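Local coordinates for protein flavin-dependent monooxygenase, oxygenase subunit HsaA (Mycobacterium tuberculosis, PDB 3AFF) that probably hydroxylates the secosteroid phenol 3-HSA to the catechol 3,4-DHSA with reduced FMN and oxygen, as the oxygenase component of a two-component monooxygenase of cholesterol breakdown, at residues D160-S168 and Y377-L387; L208-H216 and G386-V394. All coordinates share one frame; numbering follows the deposited sequence. Where two conformers were deposited one is given.

Contact 1. Residues D160-S168 and Y377-L387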
ATOM      1  N   ASP A 160     -33.632 -10.854 -47.215  1.00 24.74           N
ATOM      2  CA  ASP A 160     -32.784 -10.696 -48.365  1.00 25.49           C
ATOM      3  C   ASP A 160     -31.431 -11.413 -48.105  1.00 23.84           C
ATOM      4  O   ASP A 160     -30.390 -10.949 -48.573  1.00 24.77           O
ATOM      5  CB  ASP A 160     -32.487  -9.227 -48.767  1.00 27.99           C
ATOM      6  CG  ASP A 160     -33.732  -8.414 -49.206  1.00 33.66           C
ATOM      7  OD1 ASP A 160     -34.683  -8.982 -49.771  1.00 35.00           O
ATOM      8  OD2 ASP A 160     -33.719  -7.169 -48.974  1.00 39.41           O
ATOM      9  N   GLY A 161     -31.446 -12.531 -47.400  1.00 22.32           N
ATOM     10  CA  GLY A 161     -30.262 -13.350 -47.266  1.00 23.83           C
ATOM     11  C   GLY A 161     -29.262 -12.963 -46.186  1.00 24.22           C
ATOM     12  O   GLY A 161     -28.124 -13.489 -46.207  1.00 26.11           O
ATOM     13  N   ARG A 162     -29.661 -12.066 -45.273  1.00 24.43           N
ATOM     14  CA  ARG A 162     -28.808 -11.608 -44.153  0.50 25.06           C
ATOM     15  C   ARG A 162     -29.632 -11.181 -42.906  1.00 25.64           C
ATOM     16  O   ARG A 162     -30.785 -10.781 -43.035  1.00 24.62           O
ATOM     17  CB  ARG A 162     -27.965 -10.411 -44.601  0.50 24.86           C
ATOM     18  CG  ARG A 162     -28.819  -9.132 -44.755  0.50 27.56           C
ATOM     19  CD  ARG A 162     -27.997  -7.872 -44.814  0.50 33.57           C
ATOM     20  NE  ARG A 162     -27.210  -7.618 -43.603  0.50 34.38           N
ATOM     21  CZ  ARG A 162     -26.352  -6.608 -43.491  0.50 34.97           C
ATOM     22  NH1 ARG A 162     -26.185  -5.791 -44.521  0.50 35.60           N
ATOM     23  NH2 ARG A 162     -25.652  -6.425 -42.372  0.50 33.87           N
ATOM     24  N   PRO A 163     -29.019 -11.225 -41.681  1.00 25.58           N
ATOM     25  CA  PRO A 163     -29.694 -10.666 -40.483  1.00 24.89           C
ATOM     26  C   PRO A 163     -29.980  -9.189 -40.565  1.00 23.69           C
ATOM     27  O   PRO A 163     -29.134  -8.397 -40.965  1.00 24.68           O
ATOM     28  CB  PRO A 163     -28.694 -10.930 -39.344  1.00 26.57           C
ATOM     29  CG  PRO A 163     -27.859 -12.104 -39.827  1.00 26.32           C
ATOM     30  CD  PRO A 163     -27.727 -11.871 -41.331  1.00 25.04           C
ATOM     31  N   VAL A 164     -31.193  -8.801 -40.210  1.00 21.89           N
ATOM     32  CA  VAL A 164     -31.563  -7.380 -40.201  1.00 20.18           C
ATOM     33  C   VAL A 164     -32.216  -6.990 -38.854  1.00 20.29           C
ATOM     34  O   VAL A 164     -32.526  -5.802 -38.622  1.00 21.03           O
ATOM     35  CB  VAL A 164     -32.606  -7.068 -41.359  1.00 20.58           C
ATOM     36  CG1 VAL A 164     -32.012  -7.358 -42.737  1.00 18.32           C
ATOM     37  CG2 VAL A 164     -33.865  -7.836 -41.093  1.00 17.55           C
ATOM     38  N   ASP A 165     -32.485  -7.973 -37.980  1.00 19.70           N
ATOM     39  CA  ASP A 165     -33.121  -7.667 -36.658  1.00 19.64           C
ATOM     40  C   ASP A 165     -32.923  -8.881 -35.751  1.00 18.28           C
ATOM     41  O   ASP A 165     -32.461  -9.927 -36.210  1.00 17.62           O
ATOM     42  CB  ASP A 165     -34.626  -7.431 -36.877  1.00 20.62           C
ATOM     43  CG  ASP A 165     -35.275  -6.563 -35.766  1.00 23.83           C
ATOM     44  OD1 ASP A 165     -34.710  -6.335 -34.674  1.00 23.29           O
ATOM     45  OD2 ASP A 165     -36.381  -6.107 -36.013  1.00 23.34           O
ATOM     46  N   PHE A 166     -33.293  -8.759 -34.477  1.00 18.46           N
ATOM     47  CA  PHE A 166     -33.066  -9.803 -33.460  1.00 17.36           C
ATOM     48  C   PHE A 166     -34.135  -9.604 -32.358  1.00 17.29           C
ATOM     49  O   PHE A 166     -34.370  -8.459 -31.902  1.00 17.62           O
ATOM     50  CB  PHE A 166     -31.663  -9.711 -32.835  1.00 16.15           C
ATOM     51  CG  PHE A 166     -31.320 -10.897 -31.998  1.00 18.01           C
ATOM     52  CD1 PHE A 166     -30.493 -11.909 -32.523  1.00 19.34           C
ATOM     53  CD2 PHE A 166     -31.848 -11.052 -30.721  1.00 16.53           C
ATOM     54  CE1 PHE A 166     -30.216 -13.040 -31.750  1.00 16.72           C
ATOM     55  CE2 PHE A 166     -31.601 -12.182 -29.936  1.00 13.31           C
ATOM     56  CZ  PHE A 166     -30.765 -13.195 -30.496  1.00 16.80           C
ATOM     57  N   GLY A 167     -34.771 -10.690 -31.944  1.00 15.19           N
ATOM     58  CA  GLY A 167     -35.819 -10.562 -30.946  1.00 16.34           C
ATOM     59  C   GLY A 167     -36.393 -11.875 -30.568  1.00 15.61           C
ATOM     60  O   GLY A 167     -35.702 -12.855 -30.615  1.00 16.82           O
ATOM     61  N   SER A 168     -37.654 -11.876 -30.140  1.00 16.92           N
ATOM     62  CA  SER A 168     -38.349 -13.090 -29.704  1.00 16.11           C
ATOM     63  C   SER A 168     -39.599 -13.294 -30.575  1.00 16.81           C
ATOM     64  O   SER A 168     -40.379 -12.345 -30.821  1.00 17.45           O
ATOM     65  CB  SER A 168     -38.784 -13.024 -28.219  1.00 16.43           C
ATOM     66  OG  SER A 168     -37.853 -12.293 -27.408  1.00 15.61           O
ATOM     67  N   TYR A 377     -23.563  -9.790 -25.959  1.00 22.58           N
ATOM     68  CA  TYR A 377     -24.329  -8.774 -26.714  1.00 22.47           C
ATOM     69  C   TYR A 377     -24.009  -7.352 -26.268  1.00 21.90           C
ATOM     70  O   TYR A 377     -23.978  -6.421 -27.037  1.00 22.84           O
ATOM     71  CB  TYR A 377     -25.843  -8.978 -26.644  1.00 20.85           C
ATOM     72  CG  TYR A 377     -26.380 -10.277 -27.156  1.00 21.77           C
ATOM     73  CD1 TYR A 377     -25.590 -11.174 -27.935  1.00 17.57           C
ATOM     74  CD2 TYR A 377     -27.717 -10.603 -26.910  1.00 17.84           C
ATOM     75  CE1 TYR A 377     -26.135 -12.391 -28.384  1.00 17.02           C
ATOM     76  CE2 TYR A 377     -28.237 -11.792 -27.344  1.00 20.97           C
ATOM     77  CZ  TYR A 377     -27.454 -12.679 -28.065  1.00 17.95           C
ATOM     78  OH  TYR A 377     -28.029 -13.839 -28.418  1.00 20.13           O
ATOM     79  N   VAL A 378     -23.760  -7.188 -25.001  1.00 23.01           N
ATOM     80  CA  VAL A 378     -23.438  -5.866 -24.456  1.00 24.77           C
ATOM     81  C   VAL A 378     -22.195  -5.122 -25.099  1.00 25.18           C
ATOM     82  O   VAL A 378     -22.110  -3.865 -25.174  1.00 24.41           O
ATOM     83  CB  VAL A 378     -23.395  -6.149 -22.943  1.00 25.34           C
ATOM     84  CG1 VAL A 378     -22.030  -5.924 -22.273  1.00 29.05           C
ATOM     85  CG2 VAL A 378     -24.645  -5.694 -22.256  1.00 24.98           C
ATOM     86  N   ILE A 379     -21.267  -5.920 -25.596  1.00 25.13           N
ATOM     87  CA  ILE A 379     -20.018  -5.503 -26.212  1.00 27.09           C
ATOM     88  C   ILE A 379     -20.240  -5.050 -27.667  1.00 28.17           C
ATOM     89  O   ILE A 379     -19.606  -4.095 -28.159  1.00 30.19           O
ATOM     90  CB  ILE A 379     -18.993  -6.685 -25.990  1.00 26.98           C
ATOM     91  CG1 ILE A 379     -18.811  -6.883 -24.474  1.00 28.40           C
ATOM     92  CG2 ILE A 379     -17.651  -6.464 -26.625  1.00 29.05           C
ATOM     93  CD1 ILE A 379     -18.183  -8.180 -24.133  1.00 29.37           C
ATOM     94  N   PHE A 380     -21.206  -5.651 -28.360  1.00 28.27           N
ATOM     95  CA  PHE A 380     -21.514  -5.268 -29.752  1.00 28.18           C
ATOM     96  C   PHE A 380     -21.969  -3.798 -29.903  1.00 29.99           C
ATOM     97  O   PHE A 380     -22.957  -3.374 -29.282  1.00 31.96           O
ATOM     98  CB  PHE A 380     -22.611  -6.167 -30.319  1.00 25.34           C
ATOM     99  CG  PHE A 380     -22.184  -7.591 -30.583  1.00 23.26           C
ATOM    100  CD1 PHE A 380     -20.949  -7.884 -31.150  1.00 20.06           C
ATOM    101  CD2 PHE A 380     -23.051  -8.636 -30.287  1.00 22.91           C
ATOM    102  CE1 PHE A 380     -20.596  -9.191 -31.446  1.00 19.84           C
ATOM    103  CE2 PHE A 380     -22.723  -9.932 -30.548  1.00 22.35           C
ATOM    104  CZ  PHE A 380     -21.472 -10.223 -31.122  1.00 22.16           C
ATOM    105  N   GLY A 381     -21.280  -3.011 -30.731  1.00 30.23           N
ATOM    106  CA  GLY A 381     -21.712  -1.637 -30.955  1.00 28.61           C
ATOM    107  C   GLY A 381     -22.156  -1.332 -32.369  1.00 28.86           C
ATOM    108  O   GLY A 381     -22.408  -0.160 -32.699  1.00 29.30           O
ATOM    109  N   ASN A 382     -22.274  -2.356 -33.217  1.00 26.72           N
ATOM    110  CA  ASN A 382     -22.441  -2.137 -34.659  1.00 25.91           C
ATOM    111  C   ASN A 382     -23.563  -2.981 -35.327  1.00 25.41           C
ATOM    112  O   ASN A 382     -23.439  -3.380 -36.519  1.00 26.18           O
ATOM    113  CB  ASN A 382     -21.077  -2.305 -35.365  1.00 26.06           C
ATOM    114  CG  ASN A 382     -20.025  -1.211 -34.914  1.00 28.66           C
ATOM    115  OD1 ASN A 382     -19.211  -1.423 -34.021  1.00 31.84           O
ATOM    116  ND2 ASN A 382     -20.104  -0.052 -35.517  1.00 26.67           N
ATOM    117  N   HIS A 383     -24.629  -3.258 -34.574  1.00 24.44           N
ATOM    118  CA  HIS A 383     -25.818  -3.927 -35.178  0.50 23.73           C
ATOM    119  C   HIS A 383     -25.475  -5.358 -35.575  1.00 23.87           C
ATOM    120  O   HIS A 383     -26.109  -5.917 -36.483  1.00 23.91           O
ATOM    121  CB  HIS A 383     -26.301  -3.141 -36.441  0.50 23.15           C
ATOM    122  CG  HIS A 383     -27.675  -3.513 -36.969  0.50 22.48           C
ATOM    123  ND1 HIS A 383     -28.731  -3.881 -36.164  0.50 19.72           N
ATOM    124  CD2 HIS A 383     -28.170  -3.489 -38.231  0.50 20.97           C
ATOM    125  CE1 HIS A 383     -29.811  -4.069 -36.899  0.50 20.32           C
ATOM    126  NE2 HIS A 383     -29.497  -3.847 -38.160  0.50 20.80           N
ATOM    127  N   GLU A 384     -24.432  -5.949 -34.969  1.00 23.12           N
ATOM    128  CA  GLU A 384     -24.033  -7.324 -35.291  1.00 21.37           C
ATOM    129  C   GLU A 384     -25.202  -8.241 -35.138  1.00 21.36           C
ATOM    130  O   GLU A 384     -25.900  -8.234 -34.127  1.00 19.85           O
ATOM    131  CB  GLU A 384     -22.898  -7.816 -34.391  1.00 21.16           C
ATOM    132  CG  GLU A 384     -21.557  -7.249 -34.834  1.00 22.23           C
ATOM    133  CD  GLU A 384     -21.222  -5.897 -34.182  1.00 25.54           C
ATOM    134  OE1 GLU A 384     -22.122  -5.238 -33.594  1.00 22.66           O
ATOM    135  OE2 GLU A 384     -20.041  -5.487 -34.275  1.00 21.19           O
ATOM    136  N   PHE A 385     -25.434  -9.050 -36.168  1.00 20.60           N
ATOM    137  CA  PHE A 385     -26.557 -10.007 -36.159  1.00 21.10           C
ATOM    138  C   PHE A 385     -27.985  -9.479 -35.968  1.00 20.94           C
ATOM    139  O   PHE A 385     -28.866 -10.235 -35.540  1.00 21.86           O
ATOM    140  CB  PHE A 385     -26.261 -11.154 -35.186  1.00 19.53           C
ATOM    141  CG  PHE A 385     -24.871 -11.681 -35.303  1.00 20.55           C
ATOM    142  CD1 PHE A 385     -24.501 -12.498 -36.389  1.00 16.08           C
ATOM    143  CD2 PHE A 385     -23.931 -11.422 -34.284  1.00 17.06           C
ATOM    144  CE1 PHE A 385     -23.176 -12.987 -36.474  1.00 16.96           C
ATOM    145  CE2 PHE A 385     -22.675 -11.883 -34.341  1.00 17.65           C
ATOM    146  CZ  PHE A 385     -22.254 -12.682 -35.432  1.00 16.58           C
ATOM    147  N   GLY A 386     -28.221  -8.201 -36.289  1.00 20.05           N
ATOM    148  CA  GLY A 386     -29.485  -7.586 -36.086  1.00 18.86           C
ATOM    149  C   GLY A 386     -29.714  -7.022 -34.716  1.00 21.54           C
ATOM    150  O   GLY A 386     -30.767  -6.428 -34.466  1.00 21.12           O
ATOM    151  N   LEU A 387     -28.730  -7.175 -33.828  1.00 20.66           N
ATOM    152  CA  LEU A 387     -28.843  -6.762 -32.433  1.00 21.51           C
ATOM    153  C   LEU A 387     -28.863  -5.221 -32.301  1.00 22.78           C
ATOM    154  O   LEU A 387     -28.335  -4.507 -33.188  1.00 22.53           O
ATOM    155  CB  LEU A 387     -27.684  -7.387 -31.628  1.00 20.92           C
ATOM    156  CG  LEU A 387     -27.951  -8.839 -31.212  1.00 21.19           C
ATOM    157  CD1 LEU A 387     -26.646  -9.642 -30.924  1.00 25.85           C
ATOM    158  CD2 LEU A 387     -28.945  -8.934 -30.049  1.00 23.03           C
TER
HETATM  159  O   HOH W   1     -26.502  -6.485 -39.238  1.00 56.41           O
HETATM  160  O   HOH W   2     -32.181  -3.942 -34.668  1.00 52.34           O

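Contact 2. Residues L208-H216 and G386-V394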
ATOM      1  N   LEU A 208     -41.155  -9.644 -31.395  1.00 16.51           N
ATOM      2  CA  LEU A 208     -40.865  -8.382 -30.742  1.00 16.81           C
ATOM      3  C   LEU A 208     -39.334  -8.222 -30.711  1.00 16.43           C
ATOM      4  O   LEU A 208     -38.626  -9.088 -30.151  1.00 14.36           O
ATOM      5  CB  LEU A 208     -41.441  -8.348 -29.304  1.00 17.71           C
ATOM      6  CG  LEU A 208     -40.991  -7.128 -28.481  1.00 18.04           C
ATOM      7  CD1 LEU A 208     -41.528  -5.868 -29.124  1.00 20.08           C
ATOM      8  CD2 LEU A 208     -41.430  -7.212 -27.027  1.00 15.80           C
ATOM      9  N   SER A 209     -38.861  -7.133 -31.323  1.00 15.86           N
ATOM     10  CA  SER A 209     -37.444  -6.815 -31.448  1.00 17.40           C
ATOM     11  C   SER A 209     -36.856  -6.319 -30.106  1.00 18.13           C
ATOM     12  O   SER A 209     -37.535  -5.621 -29.328  1.00 18.42           O
ATOM     13  CB  SER A 209     -37.355  -5.724 -32.501  1.00 17.07           C
ATOM     14  OG  SER A 209     -36.041  -5.247 -32.696  1.00 23.15           O
ATOM     15  N   TYR A 210     -35.613  -6.685 -29.850  1.00 19.61           N
ATOM     16  CA  TYR A 210     -34.852  -6.175 -28.686  1.00 19.91           C
ATOM     17  C   TYR A 210     -34.662  -4.670 -28.850  1.00 22.28           C
ATOM     18  O   TYR A 210     -34.690  -3.941 -27.849  1.00 22.87           O
ATOM     19  CB  TYR A 210     -33.495  -6.857 -28.619  1.00 19.43           C
ATOM     20  CG  TYR A 210     -33.506  -8.216 -27.972  1.00 19.79           C
ATOM     21  CD1 TYR A 210     -34.720  -8.854 -27.642  1.00 16.76           C
ATOM     22  CD2 TYR A 210     -32.309  -8.863 -27.649  1.00 15.80           C
ATOM     23  CE1 TYR A 210     -34.744 -10.098 -27.027  1.00 14.87           C
ATOM     24  CE2 TYR A 210     -32.334 -10.178 -27.018  1.00 17.64           C
ATOM     25  CZ  TYR A 210     -33.541 -10.757 -26.748  1.00 17.15           C
ATOM     26  OH  TYR A 210     -33.625 -11.978 -26.151  1.00 23.26           O
ATOM     27  N   LYS A 211     -34.558  -4.185 -30.106  1.00 21.77           N
ATOM     28  CA  LYS A 211     -34.387  -2.779 -30.333  1.00 23.11           C
ATOM     29  C   LYS A 211     -35.632  -1.995 -29.803  1.00 23.16           C
ATOM     30  O   LYS A 211     -35.516  -1.035 -29.002  1.00 22.38           O
ATOM     31  CB  LYS A 211     -34.102  -2.545 -31.796  1.00 22.35           C
ATOM     32  CG  LYS A 211     -34.016  -1.048 -32.137  1.00 26.49           C
ATOM     33  CD  LYS A 211     -34.030  -0.742 -33.642  1.00 29.12           C
ATOM     34  CE  LYS A 211     -33.403   0.658 -33.898  1.00 39.40           C
ATOM     35  NZ  LYS A 211     -32.036   0.820 -33.153  1.00 41.79           N
ATOM     36  N   ALA A 212     -36.818  -2.454 -30.206  1.00 23.24           N
ATOM     37  CA  ALA A 212     -38.086  -1.882 -29.813  1.00 23.55           C
ATOM     38  C   ALA A 212     -38.332  -1.893 -28.314  1.00 23.99           C
ATOM     39  O   ALA A 212     -38.828  -0.915 -27.741  1.00 24.95           O
ATOM     40  CB  ALA A 212     -39.280  -2.601 -30.596  1.00 23.08           C
ATOM     41  N   MET A 213     -38.036  -3.008 -27.666  1.00 24.67           N
ATOM     42  CA  MET A 213     -38.120  -3.085 -26.216  1.00 26.35           C
ATOM     43  C   MET A 213     -37.184  -1.994 -25.588  1.00 27.58           C
ATOM     44  O   MET A 213     -37.618  -1.134 -24.764  1.00 28.49           O
ATOM     45  CB  MET A 213     -37.768  -4.529 -25.851  1.00 27.25           C
ATOM     46  CG  MET A 213     -37.803  -4.976 -24.429  1.00 27.63           C
ATOM     47  SD  MET A 213     -38.240  -6.753 -24.486  1.00 27.00           S
ATOM     48  CE  MET A 213     -36.847  -7.343 -25.538  1.00 23.02           C
ATOM     49  N   ASN A 214     -35.937  -1.944 -26.033  1.00 26.96           N
ATOM     50  CA  ASN A 214     -34.985  -1.015 -25.436  1.00 28.21           C
ATOM     51  C   ASN A 214     -35.239   0.459 -25.830  1.00 29.82           C
ATOM     52  O   ASN A 214     -34.966   1.369 -25.046  1.00 32.41           O
ATOM     53  CB  ASN A 214     -33.579  -1.458 -25.790  1.00 27.25           C
ATOM     54  CG  ASN A 214     -33.213  -2.814 -25.192  1.00 26.28           C
ATOM     55  OD1 ASN A 214     -33.830  -3.315 -24.217  1.00 22.49           O
ATOM     56  ND2 ASN A 214     -32.167  -3.412 -25.751  1.00 25.91           N
ATOM     57  N   ASP A 215     -35.802   0.667 -27.025  1.00 30.73           N
ATOM     58  CA  ASP A 215     -36.332   1.939 -27.556  1.00 31.59           C
ATOM     59  C   ASP A 215     -37.475   2.583 -26.820  1.00 30.72           C
ATOM     60  O   ASP A 215     -37.814   3.705 -27.158  1.00 30.54           O
ATOM     61  CB  ASP A 215     -37.019   1.658 -28.945  1.00 31.62           C
ATOM     62  CG  ASP A 215     -36.265   2.234 -29.982  1.00 36.08           C
ATOM     63  OD1 ASP A 215     -35.361   2.928 -29.465  1.00 39.85           O
ATOM     64  OD2 ASP A 215     -36.462   1.977 -31.205  1.00 35.38           O
ATOM     65  N   HIS A 216     -38.192   1.815 -26.003  1.00 30.81           N
ATOM     66  CA  HIS A 216     -39.509   2.199 -25.500  1.00 31.54           C
ATOM     67  C   HIS A 216     -40.544   2.309 -26.601  1.00 31.06           C
ATOM     68  O   HIS A 216     -41.522   3.042 -26.465  1.00 30.94           O
ATOM     69  CB  HIS A 216     -39.443   3.488 -24.684  1.00 33.21           C
ATOM     70  CG  HIS A 216     -38.321   3.481 -23.693  1.00 38.70           C
ATOM     71  ND1 HIS A 216     -38.394   2.792 -22.499  1.00 42.51           N
ATOM     72  CD2 HIS A 216     -37.069   4.009 -23.759  1.00 42.75           C
ATOM     73  CE1 HIS A 216     -37.242   2.921 -21.857  1.00 44.68           C
ATOM     74  NE2 HIS A 216     -36.419   3.651 -22.599  1.00 44.38           N
ATOM     75  N   GLY A 386     -28.221  -8.201 -36.289  1.00 20.05           N
ATOM     76  CA  GLY A 386     -29.485  -7.586 -36.086  1.00 18.86           C
ATOM     77  C   GLY A 386     -29.714  -7.022 -34.716  1.00 21.54           C
ATOM     78  O   GLY A 386     -30.767  -6.428 -34.466  1.00 21.12           O
ATOM     79  N   LEU A 387     -28.730  -7.175 -33.828  1.00 20.66           N
ATOM     80  CA  LEU A 387     -28.843  -6.762 -32.433  1.00 21.51           C
ATOM     81  C   LEU A 387     -28.863  -5.221 -32.301  1.00 22.78           C
ATOM     82  O   LEU A 387     -28.335  -4.507 -33.188  1.00 22.53           O
ATOM     83  CB  LEU A 387     -27.684  -7.387 -31.628  1.00 20.92           C
ATOM     84  CG  LEU A 387     -27.951  -8.839 -31.212  1.00 21.19           C
ATOM     85  CD1 LEU A 387     -26.646  -9.642 -30.924  1.00 25.85           C
ATOM     86  CD2 LEU A 387     -28.945  -8.934 -30.049  1.00 23.03           C
ATOM     87  N   PRO A 388     -29.442  -4.696 -31.192  1.00 22.95           N
ATOM     88  CA  PRO A 388     -29.389  -3.259 -30.950  1.00 22.96           C
ATOM     89  C   PRO A 388     -28.017  -2.887 -30.386  1.00 24.51           C
ATOM     90  O   PRO A 388     -27.266  -3.776 -30.051  1.00 22.64           O
ATOM     91  CB  PRO A 388     -30.470  -3.050 -29.863  1.00 24.59           C
ATOM     92  CG  PRO A 388     -30.611  -4.404 -29.179  1.00 21.14           C
ATOM     93  CD  PRO A 388     -30.067  -5.442 -30.069  1.00 22.39           C
ATOM     94  N   PRO A 389     -27.686  -1.573 -30.275  1.00 25.72           N
ATOM     95  CA  PRO A 389     -26.406  -1.183 -29.707  1.00 26.23           C
ATOM     96  C   PRO A 389     -26.302  -1.781 -28.323  1.00 25.98           C
ATOM     97  O   PRO A 389     -27.257  -1.699 -27.536  1.00 26.61           O
ATOM     98  CB  PRO A 389     -26.487   0.354 -29.581  1.00 26.47           C
ATOM     99  CG  PRO A 389     -27.630   0.768 -30.321  1.00 27.74           C
ATOM    100  CD  PRO A 389     -28.514  -0.421 -30.653  1.00 26.24           C
ATOM    101  N   GLY A 390     -25.136  -2.346 -28.042  1.00 25.70           N
ATOM    102  CA  GLY A 390     -24.882  -3.108 -26.834  1.00 26.10           C
ATOM    103  C   GLY A 390     -25.139  -2.370 -25.533  1.00 25.21           C
ATOM    104  O   GLY A 390     -25.551  -3.030 -24.536  1.00 25.93           O
ATOM    105  N   ASP A 391     -24.913  -1.045 -25.507  1.00 23.90           N
ATOM    106  CA  ASP A 391     -25.197  -0.295 -24.267  0.50 24.32           C
ATOM    107  C   ASP A 391     -26.707  -0.272 -23.922  1.00 23.82           C
ATOM    108  O   ASP A 391     -27.066  -0.114 -22.751  1.00 23.54           O
ATOM    109  CB  ASP A 391     -24.561   1.109 -24.259  0.50 24.27           C
ATOM    110  CG  ASP A 391     -25.052   1.996 -25.382  0.50 27.23           C
ATOM    111  OD1 ASP A 391     -26.226   1.875 -25.785  0.50 29.87           O
ATOM    112  OD2 ASP A 391     -24.256   2.842 -25.867  0.50 31.06           O
ATOM    113  N   THR A 392     -27.592  -0.464 -24.923  1.00 22.50           N
ATOM    114  CA  THR A 392     -29.050  -0.540 -24.666  1.00 21.60           C
ATOM    115  C   THR A 392     -29.443  -1.852 -23.974  1.00 21.76           C
ATOM    116  O   THR A 392     -30.496  -1.930 -23.295  1.00 20.89           O
ATOM    117  CB  THR A 392     -29.919  -0.361 -25.936  1.00 23.36           C
ATOM    118  OG1 THR A 392     -29.723  -1.483 -26.801  1.00 22.94           O
ATOM    119  CG2 THR A 392     -29.592   0.932 -26.728  1.00 22.25           C
ATOM    120  N   MET A 393     -28.587  -2.860 -24.107  1.00 20.52           N
ATOM    121  CA  MET A 393     -28.801  -4.179 -23.521  1.00 21.51           C
ATOM    122  C   MET A 393     -28.347  -4.320 -22.066  1.00 20.96           C
ATOM    123  O   MET A 393     -28.716  -5.267 -21.336  1.00 21.09           O
ATOM    124  CB  MET A 393     -28.123  -5.270 -24.419  1.00 22.40           C
ATOM    125  CG  MET A 393     -28.793  -5.461 -25.808  1.00 25.62           C
ATOM    126  SD  MET A 393     -30.438  -6.230 -25.690  1.00 27.63           S
ATOM    127  CE  MET A 393     -30.167  -7.833 -24.929  1.00 22.37           C
ATOM    128  N   VAL A 394     -27.507  -3.391 -21.626  1.00 21.70           N
ATOM    129  CA  VAL A 394     -26.898  -3.493 -20.309  1.00 21.31           C
ATOM    130  C   VAL A 394     -27.949  -3.472 -19.181  1.00 21.28           C
ATOM    131  O   VAL A 394     -28.918  -2.703 -19.349  1.00 24.04           O
ATOM    132  CB  VAL A 394     -25.866  -2.346 -20.109  1.00 21.52           C
ATOM    133  CG1 VAL A 394     -25.427  -2.275 -18.668  1.00 18.93           C
ATOM    134  CG2 VAL A 394     -24.646  -2.531 -21.054  1.00 19.99           C
TER

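Contact 1. Residues D160-S168 and Y377-L387
The ring of F166 is met by two side chains of 377-387. L387 lays its CD2 methyl over one face: the methyl is 3.9 Å from the ring centroid and 26° off the ring normal, which makes a CH-pi contact, and the two side chains run alongside each other in the same direction. Y377 arrives crosswise. Its edge is turned to the F166 face in a T-shaped pair, centroids 5.5 Å apart and planes at 69°, with Y377 OH 3.5 Å from F166 CZ. The F385 carbonyl oxygen lies near the ring plane, at its edge. The first side-chain bond of F166 points toward the loop, and with CG anti to the backbone N (chi1 -169°) the ring reaches both L387 and Y377.

Beside the ring the backbones themselves touch: D165 CA and G386 CA are 3.7 Å apart. G386, which has no side chain, lets the backbones come this close, its CA lying against V164 C and D165. No hydrogen bond joins the segments directly; instead D165 CA makes a CA-H...O contact with G386 O at 3.4 Å. P163 adds its CB against the F385 carbonyl carbon.

Strand 162-172 belongs to the beta domain of the acyl-CoA dehydrogenase fold, here covered by the C-terminal loop between helices 374-377 and 390-393. The side chain of F166 is about 7 Å from that of Y120, probably an FMN-binding residue.

Further out, D165 OD1 accepts from F166 N at 2.8 Å and is hydrogen-bonded to S209 OG. In one of its two conformers, H383 ND1 donates almost straight to L387 O at 3.1 Å, from above the carbonyl plane. On the side of F385, the loop meets the second subunit, where F385 stacks on F385 of that neighbouring subunit.

Contact 2. Residues L208-H216 and G386-V394
A mixed contact, apolar at one end and amide-centred at the other, joins the short helix 210-214, which follows strand 207-209 of the beta domain, to the chain's C-terminal end, 386-394. The apolar end is built on Y210 and P388: Y210 CB touches P388 CG at 3.8 Å, while P388 CB rests against the K211 backbone at CA. M393 crosses the Y210 side chain at about a right angle. Its CE comes to 3.6 Å from Y210 CD2, and its sulfur stands 4.8 Å from the ring centroid, 52° off the normal, so the Met-aromatic contact is oblique. Bends at chi2 and chi3 fold the M393 thioether back to this position. The Y210 side chain is about 4 Å from that of Y120, a probable FMN-binding residue.

At the other end N214 ND2 serves two acceptors. It makes a long, bent bond to T392 OG1 at 3.3 Å, with the hydroxyl tilted 32° from the amide plane, and donates weakly to M393 SD. T392 OG1 in turn donates to P389 O at 2.6 Å, in the carbonyl plane; the same oxygen also takes T392 N, so the proline carbonyl fixes the hydroxyl that N214 uses. S209 OG, as N-cap, accepts from K211 N.

Around the contact, W233 of helix 233-259 packs on Y210, N214 and M393, E374 of helix 374-377 touches Y210 and M393, and helix 316-342 holds the chain end through R319 and R323, while strand 162-172 borders strand 207-209.

How the contacts relate
Contact 1 is the more buried of the two and contact 2 only partly so, with K211 exposed at its rim. Their centres lie 10 Å apart, and they share G386 and L387: overlapping parts of one C-terminal segment meet strand 162-172 in contact 1 and, in contact 2, helix 210-214, which follows the neighbouring strand 207-209. The chemistry differs: contact 1 relies on aromatic packing and close backbone approach without a direct hydrogen bond, whereas contact 2 adds a hydrogen bond from an asparagine to a hydroxyl and a weak one to a sulfur. D165 OD1 to S209 OG at 2.6 Å, a probable hydrogen bond, connects them, and the ring of F166 in contact 1 meets that of Y210 in contact 2.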